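Local coordinates for protein importin subunit beta-1 (Saccharomyces cerevisiae, PDB 5OWU) that carries proteins into the nucleus as the beta subunit that associates with importin alpha, which in turn binds the classical nuclear localization signal of the cargo, at residues 134-139 against 178-183; 99-104 against 130-135; 157-162 against 182-187. All coordinates share one frame; numbering follows the deposited sequence.

Interaction 1. Residues 134-139 against 178-183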
loop_
_atom_site.group_PDB
_atom_site.type_symbol
_atom_site.label_atom_id
_atom_site.label_comp_id
_atom_site.label_asym_id
_atom_site.label_seq_id
_atom_site.Cartn_x
_atom_site.Cartn_y
_atom_site.Cartn_z
ATOM N N GLU A 134 1.146 26.643 30.014
ATOM C CA GLU A 134 0.248 26.134 31.040
ATOM C C GLU A 134 -0.302 24.756 30.698
ATOM O O GLU A 134 -0.683 24.010 31.610
ATOM C CB GLU A 134 -0.911 27.112 31.242
ATOM C CG GLU A 134 -0.470 28.539 31.552
ATOM C CD GLU A 134 -0.414 29.448 30.328
ATOM O OE1 GLU A 134 -0.271 28.952 29.187
ATOM O OE2 GLU A 134 -0.513 30.676 30.517
ATOM N N LEU A 135 -0.345 24.399 29.411
ATOM C CA LEU A 135 -1.084 23.212 29.000
ATOM C C LEU A 135 -0.489 21.949 29.599
ATOM O O LEU A 135 -1.214 21.109 30.136
ATOM C CB LEU A 135 -1.124 23.094 27.475
ATOM C CG LEU A 135 -1.828 21.820 26.980
ATOM C CD1 LEU A 135 -3.263 21.769 27.440
ATOM C CD2 LEU A 135 -1.774 21.709 25.467
ATOM N N MET A 136 0.829 21.775 29.483
ATOM C CA MET A 136 1.430 20.516 29.907
ATOM C C MET A 136 1.396 20.360 31.419
ATOM O O MET A 136 1.268 19.237 31.922
ATOM C CB MET A 136 2.858 20.419 29.378
ATOM C CG MET A 136 2.929 20.019 27.918
ATOM S SD MET A 136 2.025 18.495 27.597
ATOM C CE MET A 136 0.818 19.044 26.413
ATOM N N LYS A 137 1.493 21.464 32.159
ATOM C CA LYS A 137 1.254 21.405 33.594
ATOM C C LYS A 137 -0.176 20.966 33.881
ATOM O O LYS A 137 -0.416 20.141 34.775
ATOM C CB LYS A 137 1.549 22.770 34.215
ATOM C CG LYS A 137 1.739 22.760 35.725
ATOM C CD LYS A 137 0.467 23.153 36.455
ATOM C CE LYS A 137 0.745 23.491 37.912
ATOM N NZ LYS A 137 1.325 22.347 38.652
ATOM N N ILE A 138 -1.141 21.478 33.110
ATOM C CA ILE A 138 -2.528 21.059 33.308
ATOM C C ILE A 138 -2.687 19.572 32.999
ATOM O O ILE A 138 -3.408 18.855 33.699
ATOM C CB ILE A 138 -3.489 21.920 32.460
ATOM C CG1 ILE A 138 -3.547 23.353 32.999
ATOM C CG2 ILE A 138 -4.890 21.320 32.465
ATOM C CD1 ILE A 138 -4.366 24.342 32.145
ATOM N N MET A 139 -2.029 19.087 31.943
ATOM C CA MET A 139 -2.165 17.682 31.572
ATOM C C MET A 139 -1.550 16.781 32.635
ATOM O O MET A 139 -2.154 15.780 33.028
ATOM C CB MET A 139 -1.515 17.418 30.209
ATOM C CG MET A 139 -2.189 18.110 29.001
ATOM S SD MET A 139 -3.849 17.532 28.586
ATOM C CE MET A 139 -4.849 18.760 29.421
ATOM N N ASN A 178 9.043 15.086 27.711
ATOM C CA ASN A 178 9.101 14.763 29.135
ATOM C C ASN A 178 7.701 14.815 29.739
ATOM O O ASN A 178 7.178 13.808 30.235
ATOM C CB ASN A 178 10.048 15.722 29.872
ATOM C CG ASN A 178 11.508 15.543 29.481
ATOM O OD1 ASN A 178 11.902 14.518 28.929
ATOM N ND2 ASN A 178 12.323 16.543 29.795
ATOM N N ASN A 179 7.041 15.972 29.622
ATOM C CA ASN A 179 5.754 16.140 30.290
ATOM C C ASN A 179 4.690 15.254 29.660
ATOM O O ASN A 179 3.857 14.670 30.369
ATOM C CB ASN A 179 5.337 17.606 30.248
ATOM C CG ASN A 179 6.133 18.449 31.207
ATOM O OD1 ASN A 179 6.407 18.021 32.326
ATOM N ND2 ASN A 179 6.526 19.643 30.776
ATOM N N ILE A 180 4.732 15.097 28.337
ATOM C CA ILE A 180 3.792 14.186 27.698
ATOM C C ILE A 180 3.912 12.814 28.343
ATOM O O ILE A 180 2.923 12.241 28.820
ATOM C CB ILE A 180 4.035 14.143 26.178
ATOM C CG1 ILE A 180 3.658 15.493 25.562
ATOM C CG2 ILE A 180 3.254 12.992 25.514
ATOM C CD1 ILE A 180 3.958 15.606 24.079
ATOM N N LEU A 181 5.146 12.321 28.478
ATOM C CA LEU A 181 5.310 10.990 29.047
ATOM C C LEU A 181 4.810 10.957 30.478
ATOM O O LEU A 181 4.093 10.025 30.870
ATOM C CB LEU A 181 6.765 10.543 28.954
ATOM C CG LEU A 181 7.154 9.985 27.584
ATOM C CD1 LEU A 181 8.644 9.724 27.528
ATOM C CD2 LEU A 181 6.375 8.701 27.251
ATOM N N ILE A 182 5.099 12.006 31.254
ATOM C CA ILE A 182 4.633 11.997 32.634
ATOM C C ILE A 182 3.123 11.889 32.647
ATOM O O ILE A 182 2.546 11.053 33.351
ATOM C CB ILE A 182 5.119 13.242 33.397
ATOM C CG1 ILE A 182 6.638 13.220 33.541
ATOM C CG2 ILE A 182 4.485 13.292 34.776
ATOM C CD1 ILE A 182 7.228 14.559 33.924
ATOM N N ALA A 183 2.463 12.696 31.823
ATOM C CA ALA A 183 1.010 12.674 31.841
ATOM C C ALA A 183 0.496 11.317 31.377
ATOM O O ALA A 183 -0.451 10.770 31.955
ATOM C CB ALA A 183 0.460 13.810 30.975
#

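Interaction 2. Residues 99-104 against 130-135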
loop_
_atom_site.group_PDB
_atom_site.type_symbol
_atom_site.label_atom_id
_atom_site.label_comp_id
_atom_site.label_asym_id
_atom_site.label_seq_id
_atom_site.Cartn_x
_atom_site.Cartn_y
_atom_site.Cartn_z
ATOM N N ASN A 99 -11.870 28.278 26.989
ATOM C CA ASN A 99 -13.153 27.636 26.705
ATOM C C ASN A 99 -12.965 26.172 26.327
ATOM O O ASN A 99 -13.731 25.302 26.768
ATOM C CB ASN A 99 -13.882 28.389 25.591
ATOM C CG ASN A 99 -14.420 29.734 26.049
ATOM O OD1 ASN A 99 -14.477 30.018 27.246
ATOM N ND2 ASN A 99 -14.821 30.567 25.098
ATOM N N ALA A 100 -11.948 25.879 25.514
ATOM C CA ALA A 100 -11.654 24.499 25.155
ATOM C C ALA A 100 -11.326 23.667 26.389
ATOM O O ALA A 100 -11.805 22.537 26.533
ATOM C CB ALA A 100 -10.491 24.456 24.168
ATOM N N LEU A 101 -10.508 24.211 27.291
ATOM C CA LEU A 101 -10.181 23.489 28.517
ATOM C C LEU A 101 -11.412 23.300 29.390
ATOM O O LEU A 101 -11.544 22.271 30.059
ATOM C CB LEU A 101 -9.088 24.230 29.288
ATOM C CG LEU A 101 -7.662 24.068 28.752
ATOM C CD1 LEU A 101 -6.746 25.128 29.341
ATOM C CD2 LEU A 101 -7.133 22.672 29.053
ATOM N N THR A 102 -12.326 24.270 29.391
ATOM C CA THR A 102 -13.583 24.088 30.107
ATOM C C THR A 102 -14.358 22.911 29.535
ATOM O O THR A 102 -14.857 22.060 30.278
ATOM C CB THR A 102 -14.422 25.365 30.038
ATOM O OG1 THR A 102 -13.786 26.399 30.799
ATOM C CG2 THR A 102 -15.837 25.124 30.584
ATOM N N ALA A 103 -14.456 22.838 28.208
ATOM C CA ALA A 103 -15.200 21.748 27.591
ATOM C C ALA A 103 -14.504 20.403 27.796
ATOM O O ALA A 103 -15.171 19.362 27.836
ATOM C CB ALA A 103 -15.392 22.036 26.103
ATOM N N LEU A 104 -13.176 20.403 27.952
ATOM C CA LEU A 104 -12.445 19.146 28.072
ATOM C C LEU A 104 -12.937 18.325 29.257
ATOM O O LEU A 104 -12.985 17.089 29.189
ATOM C CB LEU A 104 -10.950 19.412 28.208
ATOM C CG LEU A 104 -10.088 18.150 28.261
ATOM C CD1 LEU A 104 -10.081 17.440 26.918
ATOM C CD2 LEU A 104 -8.677 18.493 28.705
ATOM N N GLY A 130 7.109 27.297 21.636
ATOM C CA GLY A 130 7.311 27.587 23.049
ATOM C C GLY A 130 6.180 28.337 23.722
ATOM O O GLY A 130 6.421 29.055 24.699
ATOM N N ALA A 131 4.950 28.188 23.235
ATOM C CA ALA A 131 3.795 28.864 23.805
ATOM C C ALA A 131 2.911 27.854 24.544
ATOM O O ALA A 131 3.262 26.681 24.687
ATOM C CB ALA A 131 3.030 29.603 22.709
ATOM N N TRP A 132 1.747 28.327 25.008
ATOM C CA TRP A 132 0.818 27.597 25.866
ATOM C C TRP A 132 1.573 26.790 26.924
ATOM O O TRP A 132 1.345 25.585 27.064
ATOM C CB TRP A 132 -0.097 26.684 25.031
ATOM C CG TRP A 132 -1.454 26.419 25.675
ATOM C CD1 TRP A 132 -1.887 26.866 26.895
ATOM C CD2 TRP A 132 -2.549 25.660 25.123
ATOM N NE1 TRP A 132 -3.168 26.432 27.135
ATOM C CE2 TRP A 132 -3.597 25.693 26.064
ATOM C CE3 TRP A 132 -2.741 24.961 23.925
ATOM C CZ2 TRP A 132 -4.818 25.058 25.847
ATOM C CZ3 TRP A 132 -3.950 24.328 23.712
ATOM C CH2 TRP A 132 -4.975 24.382 24.668
ATOM N N PRO A 133 2.464 27.415 27.703
ATOM C CA PRO A 133 3.215 26.645 28.709
ATOM C C PRO A 133 2.343 26.098 29.822
ATOM O O PRO A 133 2.765 25.173 30.523
ATOM C CB PRO A 133 4.226 27.663 29.250
ATOM C CG PRO A 133 3.547 28.980 29.076
ATOM C CD PRO A 133 2.771 28.856 27.778
ATOM N N GLU A 134 1.146 26.643 30.014
ATOM C CA GLU A 134 0.248 26.134 31.040
ATOM C C GLU A 134 -0.302 24.756 30.698
ATOM O O GLU A 134 -0.683 24.010 31.610
ATOM C CB GLU A 134 -0.911 27.112 31.242
ATOM C CG GLU A 134 -0.470 28.539 31.552
ATOM C CD GLU A 134 -0.414 29.448 30.328
ATOM O OE1 GLU A 134 -0.271 28.952 29.187
ATOM O OE2 GLU A 134 -0.513 30.676 30.517
ATOM N N LEU A 135 -0.345 24.399 29.411
ATOM C CA LEU A 135 -1.084 23.212 29.000
ATOM C C LEU A 135 -0.489 21.949 29.599
ATOM O O LEU A 135 -1.214 21.109 30.136
ATOM C CB LEU A 135 -1.124 23.094 27.475
ATOM C CG LEU A 135 -1.828 21.820 26.980
ATOM C CD1 LEU A 135 -3.263 21.769 27.440
ATOM C CD2 LEU A 135 -1.774 21.709 25.467
#

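Interaction 3. Residues 157-162 against 182-187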
loop_
_atom_site.group_PDB
_atom_site.type_symbol
_atom_site.label_atom_id
_atom_site.label_comp_id
_atom_site.label_asym_id
_atom_site.label_seq_id
_atom_site.Cartn_x
_atom_site.Cartn_y
_atom_site.Cartn_z
ATOM N N LEU A 157 -6.937 11.439 25.989
ATOM C CA LEU A 157 -7.373 11.588 24.603
ATOM C C LEU A 157 -6.702 12.785 23.948
ATOM O O LEU A 157 -6.185 12.686 22.828
ATOM C CB LEU A 157 -8.892 11.752 24.528
ATOM C CG LEU A 157 -9.754 10.552 24.908
ATOM C CD1 LEU A 157 -11.208 10.893 24.652
ATOM C CD2 LEU A 157 -9.346 9.303 24.140
ATOM N N ALA A 158 -6.717 13.933 24.628
ATOM C CA ALA A 158 -6.099 15.128 24.059
ATOM C C ALA A 158 -4.622 14.899 23.758
ATOM O O ALA A 158 -4.129 15.313 22.705
ATOM C CB ALA A 158 -6.280 16.315 25.005
ATOM N N LEU A 159 -3.898 14.237 24.666
ATOM C CA LEU A 159 -2.484 13.969 24.412
ATOM C C LEU A 159 -2.306 13.047 23.204
ATOM O O LEU A 159 -1.434 13.278 22.348
ATOM C CB LEU A 159 -1.843 13.375 25.666
ATOM C CG LEU A 159 -1.765 14.372 26.832
ATOM C CD1 LEU A 159 -1.634 13.649 28.146
ATOM C CD2 LEU A 159 -0.598 15.331 26.632
ATOM N N GLY A 160 -3.148 12.020 23.102
ATOM C CA GLY A 160 -3.117 11.175 21.918
ATOM C C GLY A 160 -3.319 11.966 20.641
ATOM O O GLY A 160 -2.536 11.853 19.699
ATOM N N TYR A 161 -4.377 12.784 20.599
ATOM C CA TYR A 161 -4.672 13.576 19.407
ATOM C C TYR A 161 -3.534 14.524 19.086
ATOM O O TYR A 161 -3.209 14.750 17.921
ATOM C CB TYR A 161 -5.962 14.368 19.613
ATOM C CG TYR A 161 -7.232 13.556 19.514
ATOM C CD1 TYR A 161 -7.512 12.794 18.385
ATOM C CD2 TYR A 161 -8.175 13.585 20.532
ATOM C CE1 TYR A 161 -8.684 12.065 18.287
ATOM C CE2 TYR A 161 -9.348 12.861 20.442
ATOM C CZ TYR A 161 -9.598 12.107 19.318
ATOM O OH TYR A 161 -10.762 11.385 19.241
ATOM N N MET A 162 -2.941 15.116 20.113
ATOM C CA MET A 162 -1.764 15.958 19.943
ATOM C C MET A 162 -0.678 15.238 19.158
ATOM O O MET A 162 -0.113 15.777 18.196
ATOM C CB MET A 162 -1.249 16.328 21.326
ATOM C CG MET A 162 -0.695 17.688 21.489
ATOM S SD MET A 162 -0.322 17.857 23.247
ATOM C CE MET A 162 -1.950 17.927 23.971
ATOM N N ILE A 182 5.099 12.006 31.254
ATOM C CA ILE A 182 4.633 11.997 32.634
ATOM C C ILE A 182 3.123 11.889 32.647
ATOM O O ILE A 182 2.546 11.053 33.351
ATOM C CB ILE A 182 5.119 13.242 33.397
ATOM C CG1 ILE A 182 6.638 13.220 33.541
ATOM C CG2 ILE A 182 4.485 13.292 34.776
ATOM C CD1 ILE A 182 7.228 14.559 33.924
ATOM N N ALA A 183 2.463 12.696 31.823
ATOM C CA ALA A 183 1.010 12.674 31.841
ATOM C C ALA A 183 0.496 11.317 31.377
ATOM O O ALA A 183 -0.451 10.770 31.955
ATOM C CB ALA A 183 0.460 13.810 30.975
ATOM N N ILE A 184 1.149 10.727 30.376
ATOM C CA ILE A 184 0.616 9.494 29.809
ATOM C C ILE A 184 0.874 8.324 30.747
ATOM O O ILE A 184 -0.044 7.568 31.090
ATOM C CB ILE A 184 1.206 9.244 28.408
ATOM C CG1 ILE A 184 0.592 10.225 27.403
ATOM C CG2 ILE A 184 0.963 7.791 27.963
ATOM C CD1 ILE A 184 1.151 10.116 26.010
ATOM N N VAL A 185 2.123 8.168 31.188
ATOM C CA VAL A 185 2.480 7.003 31.994
ATOM C C VAL A 185 1.742 7.033 33.323
ATOM O O VAL A 185 1.410 5.980 33.879
ATOM C CB VAL A 185 4.007 6.934 32.173
ATOM C CG1 VAL A 185 4.405 5.780 33.088
ATOM C CG2 VAL A 185 4.676 6.784 30.812
ATOM N N GLN A 186 1.433 8.230 33.833
ATOM C CA GLN A 186 0.621 8.330 35.041
ATOM C C GLN A 186 -0.700 7.591 34.878
ATOM O O GLN A 186 -1.162 6.917 35.804
ATOM C CB GLN A 186 0.378 9.799 35.400
ATOM C CG GLN A 186 1.517 10.425 36.192
ATOM C CD GLN A 186 1.306 11.892 36.546
ATOM O OE1 GLN A 186 2.165 12.500 37.189
ATOM N NE2 GLN A 186 0.177 12.469 36.136
ATOM N N GLY A 187 -1.322 7.692 33.702
ATOM C CA GLY A 187 -2.553 6.960 33.480
ATOM C C GLY A 187 -2.361 5.491 33.159
ATOM O O GLY A 187 -3.305 4.710 33.316
#

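Interaction 1. Residues 134-139 against 178-183
Met136 and Met139 pack against Asn179, Ile180 and Ala183 in a buried, almost wholly apolar contact between the first helices of two successive HEAT repeats, the fourth and the fifth. The short helical segments run nearly parallel, 22° apart with their axes 9.3 Å from each other at closest approach, as befits equivalent helices stacked along a solenoid. Met136 does most of the work. Its CB lies against Asn179 CB at 3.8 Å, and the amide end of the asparagine extends past it, with ND2 4.0 Å from Met136 CB; this is van der Waals packing with the flank of a polar side chain that lies partly exposed at the margin. The thioether then turns along the interface: with chi1 at -79° and chi2 at -54° the methionine chain is bent, so that SD comes within 4.0 Å of Ile180 CG1, the two side chains crossing at a slant. One turn farther on the backbones stay close, the CA atoms of Met139 and Ala183 being 5.9 Å apart. The small alanine methyl sits between them, resting 3.9 Å from Met139 O and 4.2 Å from Met139 CB. Although the CB of Met139 faces helix 177-188, the rest of its chain bends away toward Leu104 of helix 90-104 and Ser155 of helix 149-165. Helix 149-165 also packs on the pair, touching Met136 through Leu159 and Met162, while Leu181 and Ile182 of helix 177-188 each pack on an aromatic side chain of the chain of another protein.

Interaction 2. Residues 99-104 against 130-135
Leu101, on the helix that opens the third HEAT repeat, meets Trp132 and Leu135 at the entry to the fourth, forming a small hydrophobic joint between consecutive repeats of the solenoid. The backbones stand well apart, with 9.1 Å between the CA atoms of Leu101 and Leu135, and long side chains bridge the gap. The indole of Trp132 offers Leu101 its edge: Leu101 CD1 lies near the ring plane, 4.0 Å from CZ2, on the benzene side of the ring. Leu101 comes from helix 90-104 and Trp132 from the turn that leads into helix 133-142, and the two side chains slide past each other in opposite directions. The other leucine branch, CD2, reaches Leu135 CD1 at 4.3 Å, so the two methyls of Leu101 are divided between the two partners.

Neighbours in its own segment also border the indole. The CG of Trp132 is turned away from its backbone N (chi1 -152°), which lays the ring over Leu135, whose CB sits 3.6 Å above one face, offset toward the rim. At another part of the edge, in the ring plane, comes the carboxylate atom OE1 of Glu134. Lys97, one turn ahead of Leu101, makes a cation-pi contact with the same indole. The approach to this position is set by the backbone: Gly130, with positive phi, is the C-prime residue of a Schellman motif ending the preceding helix, after which the chain turns into helix 133-142, where Leu135 N donates a hydrogen bond to Trp132 O. Helix 109-126 lies alongside, touching Trp132 through Ile122 and Glu126 and Leu135 through Ala123, and Leu101 also rests on Ile138 farther along helix 133-142.

Interaction 3. Residues 157-162 against 182-187
The CB of Leu159 faces helix 177-188, and one of its methyls, CD1, makes the contacts there, received by the side chains of Ala183 and Ile184. The approach to alanine is close: Leu159 CD1 lies 3.5 Å from Ala183 CB, methyl against methyl. Toward Ile184 the meeting is looser and of a different kind. Leucine and isoleucine slide past each other in opposite directions, and Leu159 CD1 touches the flank of the isoleucine at CG1, 4.2 Å away, rather than its terminal methyl. The isoleucine CB does not itself face the leucine; CG1 is swung toward it because it stands opposite the carbonyl carbon about the first torsion (chi1 -73°), while the beta-branch CG2 takes the position away from the backbone N. Leu159 has the same kind of first torsion, at -67°, which extends its isobutyl group across the gap between helices whose nearest CA atoms, those of Leu159 and Ile184, are 7.7 Å apart. All three residues are buried and meet by apolar van der Waals packing. The contact joins the second helix of the fourth HEAT repeat to the first helix of the fifth. From helix 149-165 the Leu159 side chain reaches both helix 177-188 and, at Met139, helix 133-142. Ile184 also packs on Ala204, Leu205 and Ser208 of helix 195-208, and Val185 leans on Tyr224, Leu225 and Val228 of helix 219-233.

How the interactions relate
Followed from the N terminus, interaction 2 comes first: the chain leaves 99-104, passes through helix 109-126 and returns at 130-135, closing a loop of 25 residues. Interaction 1 opens on the last two residues of that segment and closes after 38 intervening residues at 178-183. Interaction 3 opens inside this span at 157-162 and closes slightly beyond it on 182-187, sharing Ile182 and Ala183 with interaction 1, so the two loops overlap without nesting. Direct packing joins all three: Met139 CE meets Leu104 CD2 between interactions 1 and 2, and Leu135 CD2 meets Met162 CE between 2 and 3. Together they bind HEAT repeats 3, 4 and 5 into one continuous stack, with helix 133-142 in the middle.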